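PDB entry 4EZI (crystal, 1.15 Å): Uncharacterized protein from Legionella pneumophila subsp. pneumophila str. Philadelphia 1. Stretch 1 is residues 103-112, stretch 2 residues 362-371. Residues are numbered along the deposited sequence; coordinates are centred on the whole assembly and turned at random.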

# COMPACT_ATOMS: atom_id res chain seq x y z
N ALA A 103 13.76 -9.26 0.04
CA ALA A 103 14.82 -9.72 -0.84
C ALA A 103 15.21 -8.64 -1.84
O ALA A 103 16.39 -8.38 -2.07
N ALA A 104 14.21 -8.03 -2.45
CA ALA A 104 14.46 -7.04 -3.49
C ALA A 104 15.02 -5.74 -2.91
O ALA A 104 16.03 -5.23 -3.38
N TYR A 105 14.34 -5.20 -1.91
CA TYR A 105 14.70 -3.89 -1.37
C TYR A 105 15.83 -3.91 -0.36
O TYR A 105 16.56 -2.92 -0.25
N GLY A 106 15.91 -5.00 0.40
CA GLY A 106 16.87 -5.13 1.48
C GLY A 106 18.08 -5.94 1.08
O GLY A 106 19.19 -5.40 0.96
N ASN A 107 17.89 -7.25 0.87
CA ASN A 107 19.05 -8.10 0.58
C ASN A 107 19.76 -7.71 -0.70
O ASN A 107 20.98 -7.83 -0.75
N SER A 108 19.03 -7.29 -1.72
CA SER A 108 19.63 -6.86 -2.98
C SER A 108 19.93 -5.36 -2.97
O SER A 108 21.10 -4.96 -3.03
N ALA A 109 18.89 -4.51 -2.87
CA ALA A 109 19.14 -3.08 -3.07
C ALA A 109 19.90 -2.44 -1.92
O ALA A 109 20.50 -1.39 -2.10
N GLY A 110 19.90 -3.07 -0.75
CA GLY A 110 20.63 -2.57 0.41
C GLY A 110 19.97 -1.45 1.20
O GLY A 110 20.64 -0.74 1.93
N TYR A 111 18.64 -1.32 1.09
CA TYR A 111 17.92 -0.30 1.80
C TYR A 111 17.38 -0.84 3.11
O TYR A 111 17.01 -2.02 3.22
N MSE A 112 17.33 0.02 4.12
CA MSE A 112 16.55 -0.25 5.31
C MSE A 112 15.08 -0.23 4.92
O MSE A 112 14.59 0.79 4.44
N GLN A 362 10.23 -0.60 -9.80
CA GLN A 362 10.37 0.26 -8.62
C GLN A 362 11.82 0.30 -8.14
O GLN A 362 12.37 1.37 -7.93
N VAL A 363 12.41 -0.87 -7.98
CA VAL A 363 13.81 -0.94 -7.54
C VAL A 363 14.74 -0.17 -8.50
O VAL A 363 15.59 0.59 -8.09
N ASP A 364 14.53 -0.39 -9.79
CA ASP A 364 15.36 0.27 -10.80
C ASP A 364 15.21 1.79 -10.77
O ASP A 364 16.18 2.53 -10.94
N PHE A 365 13.99 2.27 -10.56
CA PHE A 365 13.73 3.69 -10.42
C PHE A 365 14.46 4.28 -9.22
O PHE A 365 15.11 5.32 -9.33
N PHE A 366 14.39 3.59 -8.09
CA PHE A 366 15.07 4.07 -6.90
C PHE A 366 16.58 4.08 -7.07
O PHE A 366 17.26 5.04 -6.67
N LYS A 367 17.11 3.07 -7.73
CA LYS A 367 18.55 3.04 -7.99
C LYS A 367 19.00 4.23 -8.85
O LYS A 367 20.07 4.80 -8.62
N GLN A 368 18.17 4.63 -9.81
CA GLN A 368 18.46 5.79 -10.65
C GLN A 368 18.65 7.02 -9.79
O GLN A 368 19.57 7.80 -10.02
N PHE A 369 17.78 7.21 -8.81
CA PHE A 369 17.85 8.38 -7.95
C PHE A 369 18.80 8.23 -6.77
O PHE A 369 19.25 9.24 -6.23
N GLU A 370 19.16 7.01 -6.43
CA GLU A 370 20.22 6.76 -5.46
C GLU A 370 21.56 7.30 -5.97
O GLU A 370 22.33 7.86 -5.20
N ARG A 371 21.82 7.09 -7.25
CA ARG A 371 23.15 7.34 -7.86
C ARG A 371 23.29 8.71 -8.52
O ARG A 371 24.16 8.93 -9.39

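The contact between these two stretches is built round two tyrosines of stretch 1, Tyr 111 and Tyr 105, and Val 363 on the facing helix. The helix axes come no closer than 10.8 Å, at 44° to one another, so long side chains must do much of the bridging; the two stretches together bury 413 Å², both sides summed.

Tyr 111 covers the most surface. It follows Gly 110, whose positive phi, a conformation that favours glycine, takes the chain out of the helix. Its CA-to-CB bond points toward the second helix, and with chi1 in the m well (-55°) the ring lies against Phe 366, CE2 of Tyr 111 being 4.1 Å from CB of Phe 366. A tyrosine suits this place because its ring packs against carbon while its hydroxyl finds a polar partner: Tyr 111 OH donates a hydrogen bond to Glu 370 OE1 (2.8 Å), which lies at the ring edge, near its plane. The same carboxylate oxygen takes a salt bridge from Lys 367 NZ, also 2.8 Å from Glu 370 OE1, one turn back along the helix.

Lys 367 starts sideways, but its m, m, t, t chain brings the ammonium group to stretch 1, where Lys 367 NZ donates to Ala 109 O at 2.9 Å. This carbonyl lies where the helical turns give way, and the lysine's aliphatic part is also used: CE of Lys 367 is 3.7 Å from CB of Ala 109. Two waters extend the network. Water 1 donates to Ser 108 O (2.9 Å) and accepts from Lys 367 NZ (3.3 Å); water 2 lies 2.8 Å from Ala 109 O and 2.7 Å from Glu 370 OE2.

Tyr 105 works differently. Its CA-to-CB bond runs sideways, yet with chi1 at m (-73°) the ring reaches the second helix. CE1 of Tyr 105 is 3.8 Å from CG2 of Val 363 and also 3.8 Å from CD2 of Phe 366; the two aromatic rings meet edge to edge. At the tip, Tyr 105 OH donates a weak hydrogen bond to Gln 362 OE1 (3.0 Å), so the buried hydroxyl is not left without a partner; the amide nitrogen of Gln 362 is bonded elsewhere in the structure.

Val 363, with chi1 at t, fills the apolar centre. Its CG2 lies 4.2 Å from CB of Ala 104, and its CG1 lies 4.2 Å from CB of Ala 109. The branched valine thus meets two alanines whose short side chains let it sit close to the stretch 1 backbone.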

# COMPACT_ATOMS: atom_id res chain seq x y z
CB ALA A 103 14.42 -11.01 -1.52
CB ALA A 104 13.17 -6.80 -4.29
CB TYR A 105 13.47 -3.23 -0.75
CG TYR A 105 12.45 -2.73 -1.73
CD1 TYR A 105 12.75 -1.69 -2.59
CD2 TYR A 105 11.16 -3.28 -1.80
CE1 TYR A 105 11.82 -1.21 -3.50
CE2 TYR A 105 10.22 -2.81 -2.71
CZ TYR A 105 10.55 -1.77 -3.55
OH TYR A 105 9.63 -1.24 -4.44
CB ASN A 107 18.69 -9.58 0.53
CG ASN A 107 18.00 -10.06 1.77
OD1 ASN A 107 16.80 -9.87 1.91
ND2 ASN A 107 18.74 -10.72 2.67
CB SER A 108 18.75 -7.23 -4.19
OG SER A 108 19.33 -6.74 -5.37
CB ALA A 109 17.80 -2.33 -3.32
CB TYR A 111 16.74 0.23 0.97
CG TYR A 111 17.10 0.76 -0.42
CD1 TYR A 111 18.31 1.39 -0.68
CD2 TYR A 111 16.21 0.63 -1.47
CE1 TYR A 111 18.61 1.89 -1.94
CE2 TYR A 111 16.49 1.11 -2.71
CZ TYR A 111 17.70 1.73 -2.96
OH TYR A 111 17.96 2.22 -4.23
CB MSE A 112 16.85 0.76 6.41
CG MSE A 112 16.00 0.50 7.67
SE MSE A 112 16.50 1.61 9.17
CE MSE A 112 14.93 2.66 9.33
CB GLN A 362 9.44 -0.21 -7.49
CG GLN A 362 7.97 -0.02 -7.82
CD GLN A 362 7.05 -0.72 -6.84
OE1 GLN A 362 7.38 -1.77 -6.28
NE2 GLN A 362 5.87 -0.16 -6.62
CB VAL A 363 14.33 -2.41 -7.39
CG1 VAL A 363 15.85 -2.44 -7.06
CG2 VAL A 363 13.51 -3.17 -6.34
CB ASP A 364 15.05 -0.26 -12.18
CG ASP A 364 15.58 -1.66 -12.42
OD1 ASP A 364 16.47 -2.13 -11.69
OD2 ASP A 364 15.12 -2.28 -13.41
CB PHE A 365 12.23 3.93 -10.32
CG PHE A 365 11.80 5.36 -10.42
CD1 PHE A 365 11.96 6.07 -11.60
CD2 PHE A 365 11.20 6.00 -9.35
CE1 PHE A 365 11.51 7.38 -11.71
CE2 PHE A 365 10.77 7.30 -9.43
CZ PHE A 365 10.91 7.99 -10.63
CB PHE A 366 14.66 3.24 -5.68
CG PHE A 366 13.20 3.37 -5.33
CD1 PHE A 366 12.44 4.45 -5.79
CD2 PHE A 366 12.57 2.39 -4.58
CE1 PHE A 366 11.12 4.56 -5.46
CE2 PHE A 366 11.22 2.51 -4.25
CZ PHE A 366 10.50 3.59 -4.69
CB LYS A 367 18.94 1.72 -8.65
CG LYS A 367 18.92 0.53 -7.69
CD LYS A 367 20.16 0.54 -6.79
CE LYS A 367 19.98 -0.34 -5.57
NZ LYS A 367 21.13 -0.16 -4.62
CB GLN A 368 17.35 6.00 -11.67
CG GLN A 368 17.58 7.19 -12.58
CD GLN A 368 16.49 7.37 -13.61
OE1 GLN A 368 15.76 6.43 -13.96
NE2 GLN A 368 16.37 8.60 -14.13
CB PHE A 369 16.43 8.89 -7.62
CG PHE A 369 15.78 9.44 -8.83
CD1 PHE A 369 16.20 10.67 -9.32
CD2 PHE A 369 14.91 8.67 -9.60
CE1 PHE A 369 15.71 11.14 -10.51
CE2 PHE A 369 14.40 9.16 -10.79
CZ PHE A 369 14.81 10.40 -11.24
CB GLU A 370 20.34 5.25 -5.21
CG GLU A 370 21.41 4.88 -4.19
CD GLU A 370 21.39 3.38 -3.80
OE1 GLU A 370 20.68 2.58 -4.43
OE2 GLU A 370 22.09 3.01 -2.84
CB ARG A 371 23.53 6.20 -8.84
CG ARG A 371 22.72 6.18 -10.13
CD ARG A 371 23.03 4.99 -10.96
NE ARG A 371 22.28 5.03 -12.20
CZ ARG A 371 21.27 4.21 -12.54
NH1 ARG A 371 20.86 3.22 -11.74
NH2 ARG A 371 20.65 4.38 -13.70
O HOH W 1 22.82 -2.85 -3.90
O HOH W 2 22.05 0.77 -1.35